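Local coordinates for protein probable UbiX-like flavin prenyltransferase (Escherichia coli, PDB 1SBZ) that probably transfers a dimethylallyl group to reduced FMN, making the prenylated flavin cofactor used by a phenolic acid decarboxylase, at residues 120-125 against 145-150. Numbering follows the deposited sequence.
Sequences VPREMP and VPPMPA. With FMN (flavin mononucleotide), chain H.
Val120 and Pro121 meet Val145, Pro146 and Pro147 without any hydrogen bond across the contact. Pro121, Pro146 and Pro147 have no N-H to donate. Two buried carbonyls, Pro121 O and Val145 O, have no hydrogen-bond partner in the model and face C-H groups instead. Val145 O receives a CA-H...O contact from Val120 CA at 3.3 Å, with 150° at the hydrogen. Val120 CG1 is anti to its backbone N (chi1 177°) and reaches the same oxygen. It also touches Pro147 CD, the two side chains crossing at a slant. Pro121 O lies against Pro146 CA at 3.4 Å, with a more bent approach of 132°, and against Pro147 CD at 3.2 Å. The Pro121 ring sets its CG 4.0 Å from Pro146 CB. Pro147, the centre of an inverse gamma turn, touches Arg122 CG through its own CG, and the two side chains run roughly perpendicular.

In the parallel sheet of this flavoprotein fold, strands 116-121 and 143-144 are neighbours. Around and just past their C-terminal ends, where FMN binds, the two chains stay side by side through C-H...O and apolar contacts. Val169 of helix 158-170 packs on both valines.

Beyond Pro147, the Arg122 chain bends about CB-CG and leads away to the flavin. Its NH1 donates to FMN O4 at 3.0 Å, and O4 sits close to the guanidinium plane, off its rim. FMN N3 donates to Arg122 O at 2.9 Å, so backbone and side chain both grip the pyrimidine end of the ring. Glu123 OE1 forms a salt bridge with Arg122 NH1 at 3.5 Å and accepts Met124 N on its anti lone pair. Arg122 NH2 and NE also bond to Met148 O and Pro149 O of a second subunit, which links the flavin site to an interface between subunits of the dodecamer.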
ATOM      1  N   VAL D 120       9.395  23.784 -11.019  1.00 16.55           N
ATOM      2  CA  VAL D 120       8.812  24.088 -12.318  1.00 16.08           C
ATOM      3  C   VAL D 120       9.228  22.937 -13.242  1.00 15.82           C
ATOM      4  O   VAL D 120      10.148  23.077 -14.051  1.00 15.98           O
ATOM      5  CB  VAL D 120       9.283  25.497 -12.841  1.00 16.14           C
ATOM      6  CG1 VAL D 120       8.745  25.791 -14.240  1.00 15.97           C
ATOM      7  CG2 VAL D 120       8.855  26.606 -11.864  1.00 16.22           C
ATOM      8  N   PRO D 121       8.575  21.781 -13.099  1.00 15.63           N
ATOM      9  CA  PRO D 121       8.999  20.588 -13.819  1.00 15.43           C
ATOM     10  C   PRO D 121       8.671  20.728 -15.296  1.00 15.48           C
ATOM     11  O   PRO D 121       7.563  21.152 -15.636  1.00 15.55           O
ATOM     12  CB  PRO D 121       8.147  19.487 -13.183  1.00 15.20           C
ATOM     13  CG  PRO D 121       6.897  20.190 -12.775  1.00 15.12           C
ATOM     14  CD  PRO D 121       7.367  21.527 -12.283  1.00 15.20           C
ATOM     15  N   ARG D 122       9.624  20.384 -16.161  1.00 15.43           N
ATOM     16  CA  ARG D 122       9.400  20.447 -17.604  1.00 15.57           C
ATOM     17  C   ARG D 122       9.936  19.207 -18.315  1.00 16.04           C
ATOM     18  O   ARG D 122      11.136  18.921 -18.295  1.00 15.40           O
ATOM     19  CB  ARG D 122       9.980  21.739 -18.217  1.00 15.51           C
ATOM     20  CG  ARG D 122       9.496  22.055 -19.636  1.00 15.21           C
ATOM     21  CD  ARG D 122      10.254  21.288 -20.738  1.00 14.32           C
ATOM     22  NE  ARG D 122       9.515  21.238 -22.001  1.00 13.75           N
ATOM     23  CZ  ARG D 122       9.628  20.263 -22.896  1.00 14.27           C
ATOM     24  NH1 ARG D 122      10.447  19.238 -22.668  1.00 13.57           N
ATOM     25  NH2 ARG D 122       8.910  20.308 -24.017  1.00 13.88           N
ATOM     26  N   GLU D 123       9.004  18.483 -18.929  1.00 16.46           N
ATOM     27  CA  GLU D 123       9.270  17.306 -19.738  1.00 17.75           C
ATOM     28  C   GLU D 123       7.963  16.932 -20.438  1.00 18.62           C
ATOM     29  O   GLU D 123       6.886  17.154 -19.893  1.00 19.14           O
ATOM     30  CB  GLU D 123       9.768  16.136 -18.875  1.00 17.30           C
ATOM     31  CG  GLU D 123      10.229  14.909 -19.654  1.00 17.08           C
ATOM     32  CD  GLU D 123      11.187  15.238 -20.796  1.00 17.28           C
ATOM     33  OE1 GLU D 123      10.749  15.810 -21.819  1.00 16.01           O
ATOM     34  OE2 GLU D 123      12.374  14.898 -20.684  1.00 18.56           O
HETATM   35  N   MSE D 124       8.061  16.388 -21.642  1.00 19.68           N
HETATM   36  CA  MSE D 124       6.894  15.921 -22.398  1.00 22.18           C
HETATM   37  C   MSE D 124       7.327  14.820 -23.372  1.00 20.13           C
HETATM   38  O   MSE D 124       8.340  14.981 -24.061  1.00 20.50           O
HETATM   39  CB  MSE D 124       6.261  17.096 -23.146  1.00 21.23           C
HETATM   40  CG  MSE D 124       5.303  16.733 -24.254  1.00 24.45           C
HETATM   41 SE   MSE D 124       4.794  18.337 -25.247  1.00 31.54          SE
HETATM   42  CE  MSE D 124       6.457  18.480 -26.295  1.00 28.92           C
ATOM     43  N   PRO D 125       6.614  13.690 -23.423  1.00 19.62           N
ATOM     44  CA  PRO D 125       5.553  13.332 -22.472  1.00 18.40           C
ATOM     45  C   PRO D 125       6.113  13.092 -21.074  1.00 17.43           C
ATOM     46  O   PRO D 125       7.335  13.026 -20.899  1.00 16.94           O
ATOM     47  CB  PRO D 125       5.034  11.994 -23.019  1.00 18.35           C
ATOM     48  CG  PRO D 125       5.476  11.954 -24.446  1.00 19.09           C
ATOM     49  CD  PRO D 125       6.795  12.657 -24.462  1.00 19.54           C
ATOM     50  N   VAL D 145       4.703  23.369 -10.332  1.00 16.68           N
ATOM     51  CA  VAL D 145       4.238  24.423 -11.237  1.00 16.41           C
ATOM     52  C   VAL D 145       4.859  24.276 -12.633  1.00 16.53           C
ATOM     53  O   VAL D 145       5.728  25.060 -13.018  1.00 16.43           O
ATOM     54  CB  VAL D 145       4.468  25.847 -10.645  1.00 16.46           C
ATOM     55  CG1 VAL D 145       3.495  26.840 -11.249  1.00 16.66           C
ATOM     56  CG2 VAL D 145       4.295  25.857  -9.125  1.00 15.50           C
ATOM     57  N   PRO D 146       4.390  23.288 -13.404  1.00 16.72           N
ATOM     58  CA  PRO D 146       4.887  23.073 -14.757  1.00 16.63           C
ATOM     59  C   PRO D 146       4.514  24.279 -15.615  1.00 17.13           C
ATOM     60  O   PRO D 146       3.474  24.891 -15.358  1.00 16.99           O
ATOM     61  CB  PRO D 146       4.119  21.832 -15.217  1.00 16.43           C
ATOM     62  CG  PRO D 146       2.852  21.875 -14.444  1.00 16.10           C
ATOM     63  CD  PRO D 146       3.307  22.343 -13.073  1.00 16.42           C
ATOM     64  N   PRO D 147       5.354  24.633 -16.590  1.00 17.19           N
ATOM     65  CA  PRO D 147       5.122  25.805 -17.426  1.00 18.11           C
ATOM     66  C   PRO D 147       4.051  25.606 -18.503  1.00 18.60           C
ATOM     67  O   PRO D 147       4.352  25.690 -19.685  1.00 19.79           O
ATOM     68  CB  PRO D 147       6.492  26.041 -18.077  1.00 17.84           C
ATOM     69  CG  PRO D 147       7.130  24.692 -18.128  1.00 17.46           C
ATOM     70  CD  PRO D 147       6.610  23.947 -16.945  1.00 17.52           C
HETATM   71  N   MSE D 148       2.810  25.387 -18.091  1.00 19.08           N
HETATM   72  CA  MSE D 148       1.691  25.170 -19.009  1.00 19.58           C
HETATM   73  C   MSE D 148       1.098  26.493 -19.510  1.00 19.50           C
HETATM   74  O   MSE D 148       0.623  27.285 -18.703  1.00 18.90           O
HETATM   75  CB  MSE D 148       0.584  24.405 -18.281  1.00 19.95           C
HETATM   76  CG  MSE D 148       1.054  23.167 -17.551  1.00 21.22           C
HETATM   77 SE   MSE D 148       0.409  21.616 -18.471  1.00 26.14          SE
HETATM   78  CE  MSE D 148       0.553  20.263 -16.981  1.00 21.33           C
ATOM     79  N   PRO D 149       1.108  26.722 -20.827  1.00 19.49           N
ATOM     80  CA  PRO D 149       0.546  27.944 -21.403  1.00 19.63           C
ATOM     81  C   PRO D 149      -0.943  28.153 -21.142  1.00 19.70           C
ATOM     82  O   PRO D 149      -1.718  27.193 -21.112  1.00 19.03           O
ATOM     83  CB  PRO D 149       0.817  27.790 -22.904  1.00 19.60           C
ATOM     84  CG  PRO D 149       1.035  26.366 -23.112  1.00 19.99           C
ATOM     85  CD  PRO D 149       1.700  25.857 -21.865  1.00 19.32           C
ATOM     86  N   ALA D 150      -1.304  29.412 -20.909  1.00 20.20           N
ATOM     87  CA  ALA D 150      -2.685  29.848 -20.789  1.00 20.77           C
ATOM     88  C   ALA D 150      -3.037  30.606 -22.067  1.00 21.38           C
ATOM     89  O   ALA D 150      -2.214  31.360 -22.591  1.00 21.67           O
ATOM     90  CB  ALA D 150      -2.852  30.742 -19.579  1.00 20.40           C
TER
HETATM   91  N1  FMN H1404      15.661  16.914 -19.387  1.00 19.94           N
HETATM   92  C2  FMN H1404      14.371  16.950 -18.911  1.00 19.80           C
HETATM   93  O2  FMN H1404      14.100  16.265 -17.932  1.00 19.54           O
HETATM   94  N3  FMN H1404      13.420  17.737 -19.532  1.00 19.41           N
HETATM   95  C4  FMN H1404      13.772  18.501 -20.638  1.00 20.13           C
HETATM   96  O4  FMN H1404      12.996  19.382 -21.019  1.00 19.17           O
HETATM   97  C4A FMN H1404      15.094  18.463 -21.119  1.00 20.00           C
HETATM   98  N5  FMN H1404      15.489  19.211 -22.217  1.00 19.99           N
HETATM   99  C5A FMN H1404      16.804  19.161 -22.668  1.00 19.59           C
HETATM  100  C6  FMN H1404      17.199  19.922 -23.772  1.00 20.25           C
HETATM  101  C7  FMN H1404      18.524  19.880 -24.232  1.00 20.58           C
HETATM  102  C7M FMN H1404      18.990  20.973 -25.160  1.00 22.80           C
HETATM  103  C8  FMN H1404      19.458  19.066 -23.578  1.00 20.26           C
HETATM  104  C8M FMN H1404      20.937  19.179 -23.862  1.00 21.90           C
HETATM  105  C9  FMN H1404      19.059  18.312 -22.480  1.00 19.80           C
HETATM  106  C9A FMN H1404      17.738  18.356 -22.018  1.00 19.77           C
HETATM  107  N10 FMN H1404      17.348  17.594 -20.920  1.00 19.67           N
HETATM  108  C10 FMN H1404      16.035  17.653 -20.481  1.00 19.64           C
HETATM  109  C1' FMN H1404      18.264  16.526 -20.386  1.00 19.09           C
HETATM  110  C2' FMN H1404      18.949  17.024 -19.117  1.00 19.54           C
HETATM  111  O2' FMN H1404      19.641  18.222 -19.400  1.00 20.58           O
HETATM  112  C3' FMN H1404      19.877  15.969 -18.504  1.00 19.64           C
HETATM  113  O3' FMN H1404      19.098  14.926 -17.937  1.00 19.41           O
HETATM  114  C4' FMN H1404      20.846  16.537 -17.460  1.00 18.98           C
HETATM  115  O4' FMN H1404      21.568  15.499 -16.824  1.00 19.54           O
HETATM  116  C5' FMN H1404      20.144  17.351 -16.378  1.00 19.18           C
HETATM  117  O5' FMN H1404      21.056  17.650 -15.334  1.00 19.00           O
HETATM  118  P   FMN H1404      20.687  18.835 -14.307  1.00 19.44           P
HETATM  119  O1P FMN H1404      20.802  20.142 -15.066  1.00 20.50           O
HETATM  120  O2P FMN H1404      21.662  18.755 -13.171  1.00 18.37           O
HETATM  121  O3P FMN H1404      19.269  18.637 -13.807  1.00 18.94           O